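Local coordinates for 3-oxoacyl-[acyl-carrier protein] synthase (Thermus thermophilus, PDB 1UB7) that probably catalyses the first condensation of fatty acid synthesis, joining an acetyl group from acetyl-CoA to two carbons from malonyl-ACP, at residues Arg35-Val43 with Val269-Thr277; Gly184-Cys192 with Asp199-Asn210. One frame throughout, in Å; residues are numbered along the deposited sequence.

Overall arrangement
Both contacts belong to one thiolase-fold subunit of a homodimer, and contact 2 is nested along the chain inside the loop closed by contact 1. Their centres lie about 23 Å apart, and their nearest atoms come no closer than about 6 Å, so they do not touch. The predicted active site relates them. Contact 1 carries Asn276 itself, whose OD1 is hydrogen-bonded to His246, while in contact 2 the side chain of Met209 lies about 6 Å from that of Asn276 and about 7 Å from that of His246. Phe155 is a shared neighbour, touched by Asn276, Leu207 and Met209. Contact 2 also reaches the second subunit, whereas contact 1 stays within its own chain.

Contact 1. Residues Arg35-Val43 with Val269-Thr277; sequences RTGIKERRV and VNVDRYGNT
Ile38 lies across Val271 at about a right angle, its CG1 3.6 Å from Val271 CG2, where a turn leading into strand 40-43 meets the short helix 271-274 of the thiolase fold. Ile38 CD1 reaches on to the CA of Gly275. Branched aliphatic residues suit this buried seam, and a glycine suits the helix exit: Gly275 has positive phi, and a CB there would press tightly against Arg41 CB.

The polar link is a fork. Asp272 O accepts from two successive backbone amides, Lys39 N at 2.9 Å, in the carbonyl plane on a lone pair, and Glu40 N at 3.0 Å, tilted 19° from that plane. Beside it, Asp272 CB rests against Gly37 O.

Farther along, Arg42 lays its CG 3.9 Å from Tyr274 CD1, and Tyr274 CE1 lies over one face of the guanidinium, whose plane is turned 72° from the ring. A bend at chi2 (-50°) swings the guanidinium round to turn that face to CE1. One water joins Arg42 N to Tyr274 O; another gives a hydrogen to Arg273 O and accepts from Arg42 NE at 2.7 Å, in the guanidinium plane.

In the next shell, Thr36 OG1 receives Ile38 N in an ST turn that shapes the approach to the seam. Just past the helix comes Asn276, a predicted active-site residue, its OD1 accepting from Ser278 N. Arg42 NH1 bonds to Pro12 O. Glu288 on helix 281-292 divides its carboxylate, OE1 pairing with Arg273 NH2 and OE2 with Tyr274 OH.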
loop_
_atom_site.group_PDB
_atom_site.type_symbol
_atom_site.label_atom_id
_atom_site.label_comp_id
_atom_site.label_asym_id
_atom_site.label_seq_id
_atom_site.Cartn_x
_atom_site.Cartn_y
_atom_site.Cartn_z
ATOM N N ARG A 35 -9.998 -2.650 31.654
ATOM C CA ARG A 35 -9.411 -3.633 30.754
ATOM C C ARG A 35 -8.719 -2.988 29.539
ATOM O O ARG A 35 -7.721 -3.508 29.036
ATOM C CB ARG A 35 -10.497 -4.618 30.293
ATOM C CG ARG A 35 -9.970 -5.977 29.842
ATOM C CD ARG A 35 -11.103 -6.974 29.595
ATOM N NE ARG A 35 -10.618 -8.289 29.157
ATOM C CZ ARG A 35 -9.946 -9.151 29.921
ATOM N NH1 ARG A 35 -9.665 -8.855 31.185
ATOM N NH2 ARG A 35 -9.544 -10.312 29.414
ATOM N N THR A 36 -9.235 -1.844 29.094
ATOM C CA THR A 36 -8.694 -1.145 27.927
ATOM C C THR A 36 -8.335 0.317 28.197
ATOM O O THR A 36 -7.466 0.890 27.532
ATOM C CB THR A 36 -9.713 -1.156 26.807
ATOM O OG1 THR A 36 -10.839 -0.362 27.199
ATOM C CG2 THR A 36 -10.180 -2.572 26.538
ATOM N N GLY A 37 -9.029 0.917 29.160
ATOM C CA GLY A 37 -8.788 2.302 29.513
ATOM C C GLY A 37 -9.682 3.227 28.718
ATOM O O GLY A 37 -9.674 4.439 28.918
ATOM N N ILE A 38 -10.473 2.657 27.819
ATOM C CA ILE A 38 -11.347 3.461 26.974
ATOM C C ILE A 38 -12.673 3.842 27.623
ATOM O O ILE A 38 -13.351 3.002 28.221
ATOM C CB ILE A 38 -11.627 2.731 25.649
ATOM C CG1 ILE A 38 -10.299 2.326 25.008
ATOM C CG2 ILE A 38 -12.413 3.630 24.717
ATOM C CD1 ILE A 38 -10.431 1.363 23.860
ATOM N N LYS A 39 -13.027 5.119 27.489
ATOM C CA LYS A 39 -14.268 5.667 28.034
ATOM C C LYS A 39 -15.255 5.992 26.915
ATOM O O LYS A 39 -16.457 5.762 27.054
ATOM C CB LYS A 39 -13.981 6.933 28.852
ATOM C CG LYS A 39 -13.190 6.684 30.127
ATOM C CD LYS A 39 -12.828 7.986 30.826
ATOM C CE LYS A 39 -12.040 7.732 32.103
ATOM N NZ LYS A 39 -11.630 9.007 32.766
ATOM N N GLU A 40 -14.750 6.545 25.813
ATOM C CA GLU A 40 -15.598 6.876 24.666
ATOM C C GLU A 40 -14.769 6.740 23.402
ATOM O O GLU A 40 -13.541 6.677 23.463
ATOM C CB GLU A 40 -16.102 8.328 24.709
ATOM C CG GLU A 40 -16.439 8.915 26.066
ATOM C CD GLU A 40 -16.937 10.353 25.954
ATOM O OE1 GLU A 40 -16.310 11.149 25.214
ATOM O OE2 GLU A 40 -17.950 10.691 26.609
ATOM N N ARG A 41 -15.457 6.705 22.262
ATOM C CA ARG A 41 -14.819 6.630 20.953
ATOM C C ARG A 41 -15.770 7.292 19.955
ATOM O O ARG A 41 -16.969 7.408 20.219
ATOM C CB ARG A 41 -14.534 5.173 20.541
ATOM C CG ARG A 41 -15.753 4.348 20.117
ATOM C CD ARG A 41 -15.951 3.187 21.071
ATOM N NE ARG A 41 -16.293 3.681 22.399
ATOM C CZ ARG A 41 -16.024 3.052 23.538
ATOM N NH1 ARG A 41 -15.397 1.882 23.530
ATOM N NH2 ARG A 41 -16.383 3.605 24.688
ATOM N N ARG A 42 -15.233 7.736 18.821
ATOM C CA ARG A 42 -16.031 8.384 17.788
ATOM C C ARG A 42 -16.435 7.388 16.712
ATOM O O ARG A 42 -15.716 6.438 16.455
ATOM C CB ARG A 42 -15.239 9.537 17.172
ATOM C CG ARG A 42 -14.790 10.577 18.182
ATOM C CD ARG A 42 -15.952 11.037 19.058
ATOM N NE ARG A 42 -15.568 12.161 19.907
ATOM C CZ ARG A 42 -15.552 13.434 19.511
ATOM N NH1 ARG A 42 -15.908 13.758 18.272
ATOM N NH2 ARG A 42 -15.174 14.390 20.352
ATOM N N VAL A 43 -17.591 7.600 16.092
ATOM C CA VAL A 43 -18.080 6.699 15.045
ATOM C C VAL A 43 -18.515 7.496 13.810
ATOM O O VAL A 43 -19.276 8.465 13.915
ATOM C CB VAL A 43 -19.276 5.843 15.552
ATOM C CG1 VAL A 43 -19.732 4.867 14.471
ATOM C CG2 VAL A 43 -18.868 5.081 16.815
ATOM N N VAL A 269 -1.533 10.339 25.487
ATOM C CA VAL A 269 -2.689 9.450 25.613
ATOM C C VAL A 269 -3.977 10.112 25.159
ATOM O O VAL A 269 -4.170 11.311 25.339
ATOM C CB VAL A 269 -2.918 8.986 27.086
ATOM C CG1 VAL A 269 -3.957 7.868 27.123
ATOM C CG2 VAL A 269 -1.605 8.518 27.715
ATOM N N ASN A 270 -4.854 9.320 24.562
ATOM C CA ASN A 270 -6.147 9.809 24.126
ATOM C C ASN A 270 -7.027 8.613 23.800
ATOM O O ASN A 270 -8.181 8.769 23.416
ATOM C CB ASN A 270 -6.011 10.793 22.935
ATOM C CG ASN A 270 -5.604 10.127 21.610
ATOM O OD1 ASN A 270 -4.906 10.743 20.801
ATOM N ND2 ASN A 270 -6.063 8.899 21.369
ATOM N N VAL A 271 -6.472 7.413 23.981
ATOM C CA VAL A 271 -7.214 6.178 23.717
ATOM C C VAL A 271 -8.487 6.161 24.555
ATOM O O VAL A 271 -9.440 5.448 24.242
ATOM C CB VAL A 271 -6.375 4.902 24.048
ATOM C CG1 VAL A 271 -5.982 4.868 25.519
ATOM C CG2 VAL A 271 -7.176 3.666 23.718
ATOM N N ASP A 272 -8.483 6.961 25.617
ATOM C CA ASP A 272 -9.617 7.082 26.522
ATOM C C ASP A 272 -10.793 7.807 25.872
ATOM O O ASP A 272 -11.956 7.519 26.172
ATOM C CB ASP A 272 -9.182 7.827 27.791
ATOM C CG ASP A 272 -8.528 9.174 27.495
ATOM O OD1 ASP A 272 -7.576 9.213 26.688
ATOM O OD2 ASP A 272 -8.953 10.193 28.078
ATOM N N ARG A 273 -10.486 8.732 24.966
ATOM C CA ARG A 273 -11.513 9.517 24.290
ATOM C C ARG A 273 -11.832 9.103 22.853
ATOM O O ARG A 273 -12.909 9.423 22.338
ATOM C CB ARG A 273 -11.128 11.008 24.324
ATOM C CG ARG A 273 -11.336 11.651 25.680
ATOM C CD ARG A 273 -10.911 13.110 25.735
ATOM N NE ARG A 273 -9.457 13.266 25.730
ATOM C CZ ARG A 273 -8.729 13.487 24.638
ATOM N NH1 ARG A 273 -9.318 13.584 23.453
ATOM N NH2 ARG A 273 -7.414 13.610 24.731
ATOM N N TYR A 274 -10.921 8.387 22.202
ATOM C CA TYR A 274 -11.178 7.990 20.818
ATOM C C TYR A 274 -11.083 6.493 20.527
ATOM O O TYR A 274 -11.399 6.051 19.415
ATOM C CB TYR A 274 -10.215 8.709 19.871
ATOM C CG TYR A 274 -10.148 10.210 19.992
ATOM C CD1 TYR A 274 -11.301 10.994 19.986
ATOM C CD2 TYR A 274 -8.912 10.853 20.008
ATOM C CE1 TYR A 274 -11.217 12.392 19.984
ATOM C CE2 TYR A 274 -8.815 12.235 20.002
ATOM C CZ TYR A 274 -9.963 13.002 19.988
ATOM O OH TYR A 274 -9.825 14.376 19.967
ATOM N N GLY A 275 -10.641 5.713 21.507
ATOM C CA GLY A 275 -10.506 4.285 21.284
ATOM C C GLY A 275 -9.311 4.030 20.381
ATOM O O GLY A 275 -8.431 4.892 20.233
ATOM N N ASN A 276 -9.269 2.849 19.772
ATOM C CA ASN A 276 -8.170 2.495 18.878
ATOM C C ASN A 276 -8.522 2.935 17.459
ATOM O O ASN A 276 -9.315 2.285 16.788
ATOM C CB ASN A 276 -7.939 0.975 18.899
ATOM C CG ASN A 276 -6.652 0.554 18.186
ATOM O OD1 ASN A 276 -6.278 1.108 17.153
ATOM N ND2 ASN A 276 -5.983 -0.451 18.734
ATOM N N THR A 277 -7.933 4.037 17.005
ATOM C CA THR A 277 -8.192 4.528 15.650
ATOM C C THR A 277 -7.166 4.030 14.649
ATOM O O THR A 277 -7.005 4.601 13.577
ATOM C CB THR A 277 -8.184 6.045 15.583
ATOM O OG1 THR A 277 -6.892 6.528 15.978
ATOM C CG2 THR A 277 -9.272 6.607 16.473
HETATM O O HOH W 1 -14.733 11.321 22.373
HETATM O O HOH W 2 -12.577 7.542 17.557
#

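Contact 2. Residues Gly184-Cys192 with Asp199-Asn210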
loop_
_atom_site.group_PDB
_atom_site.type_symbol
_atom_site.label_atom_id
_atom_site.label_comp_id
_atom_site.label_asym_id
_atom_site.label_seq_id
_atom_site.Cartn_x
_atom_site.Cartn_y
_atom_site.Cartn_z
ATOM N N GLY A 184 2.641 -14.690 12.641
ATOM C CA GLY A 184 1.657 -14.287 13.631
ATOM C C GLY A 184 0.500 -13.598 12.933
ATOM O O GLY A 184 -0.047 -12.613 13.424
ATOM N N ALA A 185 0.138 -14.129 11.770
ATOM C CA ALA A 185 -0.952 -13.590 10.968
ATOM C C ALA A 185 -2.309 -14.042 11.512
ATOM O O ALA A 185 -3.320 -13.356 11.335
ATOM C CB ALA A 185 -0.791 -14.040 9.517
ATOM N N LYS A 186 -2.320 -15.202 12.170
ATOM C CA LYS A 186 -3.540 -15.775 12.750
ATOM C C LYS A 186 -4.018 -15.037 14.010
ATOM O O LYS A 186 -5.176 -15.176 14.419
ATOM C CB LYS A 186 -3.293 -17.245 13.096
ATOM C CG LYS A 186 -1.972 -17.452 13.817
ATOM C CD LYS A 186 -1.866 -18.817 14.462
ATOM C CE LYS A 186 -0.431 -19.091 14.908
ATOM N NZ LYS A 186 0.163 -17.953 15.664
ATOM N N GLU A 187 -3.120 -14.251 14.608
ATOM C CA GLU A 187 -3.394 -13.495 15.838
ATOM C C GLU A 187 -4.285 -12.263 15.678
ATOM O O GLU A 187 -4.879 -11.788 16.648
ATOM C CB GLU A 187 -2.068 -13.073 16.474
ATOM C CG GLU A 187 -1.060 -14.202 16.553
ATOM C CD GLU A 187 -1.483 -15.304 17.511
ATOM O OE1 GLU A 187 -2.705 -15.539 17.660
ATOM O OE2 GLU A 187 -0.586 -15.944 18.104
ATOM N N LEU A 188 -4.365 -11.740 14.459
ATOM C CA LEU A 188 -5.181 -10.565 14.170
ATOM C C LEU A 188 -5.413 -10.506 12.660
ATOM O O LEU A 188 -4.455 -10.512 11.885
ATOM C CB LEU A 188 -4.468 -9.292 14.660
ATOM C CG LEU A 188 -5.146 -7.927 14.467
ATOM C CD1 LEU A 188 -6.553 -7.925 15.064
ATOM C CD2 LEU A 188 -4.287 -6.857 15.113
ATOM N N TYR A 189 -6.682 -10.454 12.248
ATOM C CA TYR A 189 -7.020 -10.421 10.827
ATOM C C TYR A 189 -8.506 -10.203 10.489
ATOM O O TYR A 189 -9.381 -10.173 11.357
ATOM C CB TYR A 189 -6.549 -11.729 10.166
ATOM C CG TYR A 189 -7.205 -12.976 10.737
ATOM C CD1 TYR A 189 -8.558 -13.249 10.501
ATOM C CD2 TYR A 189 -6.486 -13.859 11.550
ATOM C CE1 TYR A 189 -9.181 -14.360 11.061
ATOM C CE2 TYR A 189 -7.101 -14.976 12.117
ATOM C CZ TYR A 189 -8.450 -15.219 11.869
ATOM O OH TYR A 189 -9.073 -16.310 12.431
ATOM N N HIS A 190 -8.750 -10.052 9.191
ATOM C CA HIS A 190 -10.072 -9.885 8.597
ATOM C C HIS A 190 -9.844 -10.147 7.104
ATOM O O HIS A 190 -9.272 -9.314 6.389
ATOM C CB HIS A 190 -10.620 -8.466 8.805
ATOM C CG HIS A 190 -11.933 -8.222 8.116
ATOM N ND1 HIS A 190 -12.057 -8.172 6.744
ATOM C CD2 HIS A 190 -13.181 -8.040 8.612
ATOM C CE1 HIS A 190 -13.322 -7.970 6.423
ATOM N NE2 HIS A 190 -14.026 -7.887 7.539
ATOM N N ALA A 191 -10.270 -11.318 6.644
ATOM C CA ALA A 191 -10.089 -11.698 5.249
ATOM C C ALA A 191 -10.588 -10.645 4.263
ATOM O O ALA A 191 -11.200 -9.639 4.645
ATOM C CB ALA A 191 -10.790 -13.027 4.985
ATOM N N CYS A 192 -10.296 -10.884 2.988
ATOM C CA CYS A 192 -10.728 -10.004 1.906
ATOM C C CYS A 192 -10.997 -10.848 0.666
ATOM O O CYS A 192 -12.132 -10.948 0.210
ATOM C CB CYS A 192 -9.666 -8.948 1.584
ATOM S SG CYS A 192 -10.168 -7.832 0.238
ATOM N N ASP A 199 -0.705 -20.665 7.121
ATOM C CA ASP A 199 -0.502 -21.736 8.098
ATOM C C ASP A 199 -1.734 -22.640 8.185
ATOM O O ASP A 199 -1.675 -23.732 8.757
ATOM C CB ASP A 199 -0.165 -21.175 9.494
ATOM C CG ASP A 199 -1.227 -20.220 10.026
ATOM O OD1 ASP A 199 -2.434 -20.493 9.868
ATOM O OD2 ASP A 199 -0.845 -19.193 10.626
ATOM N N GLY A 200 -2.843 -22.182 7.606
ATOM C CA GLY A 200 -4.067 -22.963 7.626
ATOM C C GLY A 200 -5.194 -22.328 8.421
ATOM O O GLY A 200 -6.344 -22.748 8.315
ATOM N N THR A 201 -4.868 -21.316 9.221
ATOM C CA THR A 201 -5.866 -20.627 10.032
ATOM C C THR A 201 -6.970 -20.037 9.144
ATOM O O THR A 201 -6.750 -19.080 8.402
ATOM C CB THR A 201 -5.214 -19.491 10.860
ATOM O OG1 THR A 201 -4.152 -20.023 11.670
ATOM C CG2 THR A 201 -6.251 -18.830 11.756
ATOM N N SER A 202 -8.159 -20.618 9.219
ATOM C CA SER A 202 -9.280 -20.147 8.418
ATOM C C SER A 202 -9.742 -18.765 8.885
ATOM O O SER A 202 -9.589 -18.415 10.055
ATOM C CB SER A 202 -10.438 -21.150 8.508
ATOM O OG SER A 202 -11.503 -20.813 7.629
ATOM N N MET A 203 -10.305 -17.986 7.964
ATOM C CA MET A 203 -10.799 -16.646 8.274
ATOM C C MET A 203 -12.314 -16.534 8.046
ATOM O O MET A 203 -12.858 -17.115 7.101
ATOM C CB MET A 203 -10.072 -15.593 7.419
ATOM C CG MET A 203 -8.579 -15.421 7.729
ATOM S SD MET A 203 -7.777 -14.069 6.793
ATOM C CE MET A 203 -7.138 -14.966 5.374
ATOM N N LYS A 204 -12.985 -15.787 8.923
ATOM C CA LYS A 204 -14.433 -15.573 8.835
ATOM C C LYS A 204 -14.679 -14.138 8.349
ATOM O O LYS A 204 -13.741 -13.333 8.289
ATOM C CB LYS A 204 -15.082 -15.797 10.209
ATOM C CG LYS A 204 -16.600 -15.998 10.194
ATOM C CD LYS A 204 -17.380 -14.689 10.314
ATOM C CE LYS A 204 -18.879 -14.947 10.485
ATOM N NZ LYS A 204 -19.679 -13.723 10.797
ATOM N N ASN A 205 -15.928 -13.821 8.007
ATOM C CA ASN A 205 -16.284 -12.489 7.505
ATOM C C ASN A 205 -16.259 -11.347 8.533
ATOM O O ASN A 205 -16.873 -10.300 8.312
ATOM C CB ASN A 205 -17.665 -12.525 6.810
ATOM C CG ASN A 205 -18.822 -12.788 7.779
ATOM O OD1 ASN A 205 -18.961 -12.115 8.802
ATOM N ND2 ASN A 205 -19.668 -13.758 7.442
ATOM N N ARG A 206 -15.550 -11.537 9.644
ATOM C CA ARG A 206 -15.465 -10.495 10.665
ATOM C C ARG A 206 -14.099 -10.362 11.328
ATOM O O ARG A 206 -13.285 -11.292 11.319
ATOM C CB ARG A 206 -16.547 -10.699 11.732
ATOM C CG ARG A 206 -17.927 -10.247 11.275
ATOM C CD ARG A 206 -17.904 -8.774 10.870
ATOM N NE ARG A 206 -19.115 -8.367 10.158
ATOM C CZ ARG A 206 -19.319 -7.151 9.658
ATOM N NH1 ARG A 206 -18.393 -6.209 9.786
ATOM N NH2 ARG A 206 -20.451 -6.875 9.022
ATOM N N LEU A 207 -13.862 -9.185 11.900
ATOM C CA LEU A 207 -12.607 -8.875 12.567
ATOM C C LEU A 207 -12.363 -9.822 13.737
ATOM O O LEU A 207 -13.209 -9.941 14.624
ATOM C CB LEU A 207 -12.644 -7.428 13.062
ATOM C CG LEU A 207 -11.324 -6.720 13.375
ATOM C CD1 LEU A 207 -11.611 -5.264 13.641
ATOM C CD2 LEU A 207 -10.636 -7.354 14.567
ATOM N N TYR A 208 -11.211 -10.495 13.728
ATOM C CA TYR A 208 -10.830 -11.426 14.798
ATOM C C TYR A 208 -9.528 -10.998 15.486
ATOM O O TYR A 208 -8.603 -10.506 14.829
ATOM C CB TYR A 208 -10.648 -12.848 14.252
ATOM C CG TYR A 208 -9.915 -13.748 15.222
ATOM C CD1 TYR A 208 -10.522 -14.171 16.403
ATOM C CD2 TYR A 208 -8.581 -14.101 15.005
ATOM C CE1 TYR A 208 -9.819 -14.917 17.348
ATOM C CE2 TYR A 208 -7.868 -14.845 15.943
ATOM C CZ TYR A 208 -8.493 -15.247 17.113
ATOM O OH TYR A 208 -7.798 -15.964 18.061
ATOM N N MET A 209 -9.450 -11.201 16.804
ATOM C CA MET A 209 -8.251 -10.836 17.558
ATOM C C MET A 209 -7.941 -11.759 18.751
ATOM O O MET A 209 -8.817 -12.089 19.554
ATOM C CB MET A 209 -8.360 -9.380 18.048
ATOM C CG MET A 209 -7.027 -8.760 18.499
ATOM S SD MET A 209 -7.154 -7.081 19.211
ATOM C CE MET A 209 -6.977 -6.017 17.745
ATOM N N ASN A 210 -6.679 -12.174 18.837
ATOM C CA ASN A 210 -6.173 -13.025 19.912
ATOM C C ASN A 210 -5.504 -12.036 20.862
ATOM O O ASN A 210 -4.277 -11.933 20.897
ATOM C CB ASN A 210 -5.124 -14.005 19.360
ATOM C CG ASN A 210 -4.735 -15.100 20.355
ATOM O OD1 ASN A 210 -4.376 -14.831 21.506
ATOM N ND2 ASN A 210 -4.795 -16.347 19.900
#
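Tyr189 and Tyr208 form the antiparallel hydrogen-bonded pair of a two-stranded beta ribbon, Tyr208 N giving a nearly straight bond to Tyr189 O (3.0 Å, 176° at the hydrogen) and Tyr189 N returning one to Tyr208 O, while Asn210 N bonds to Glu187 O. Within the thiolase fold this ribbon lies at the dimer interface: His190 and Ala191 pair antiparallel with a strand of the second subunit, continuing the sheet there.

The Tyr189 ring fills the space between the ribbon and the returning loop. With chi1 at 61°, its CG stands between the backbone N and the carbonyl carbon, and the ring leans toward the loop. Met203 CG sits over one face, 3.9 Å from the ring centroid, in a CH-pi contact, and the sulfur lies obliquely beside it as a Met-aromatic pair. Tyr208 meets the ring obliquely, the planes 42° apart and Tyr208 CD2 3.3 Å from Tyr189 CZ. An alanine at Tyr189 is likely to leave a gap beneath Met203 and let the Tyr208 ring turn more freely. Small Ala191 lets Met203 in, their CB atoms 3.6 Å apart.

On the face of the ribbon opposite Tyr189 and Tyr208, Leu188 and Met209 lie side by side, pointing the same way; branched Leu188 and the more flexible Met209 both suit these apolar surroundings, where Met209 also touches Phe155 and Val214, and Leu188 touches Ala308.

At the loop's start Thr201 OG1 lies 3.2 Å from Lys186 CB, while Asp199 OD1 accepts from Thr201 N, closing an Asx turn, and from Thr201 OG1 as well. Lys186 NZ pairs with Glu187 OE2 in a salt bridge whose hydrogen bond is weak, and Lys186 O meets the edge of the Tyr208 ring in its plane, 3.1 Å from CE2.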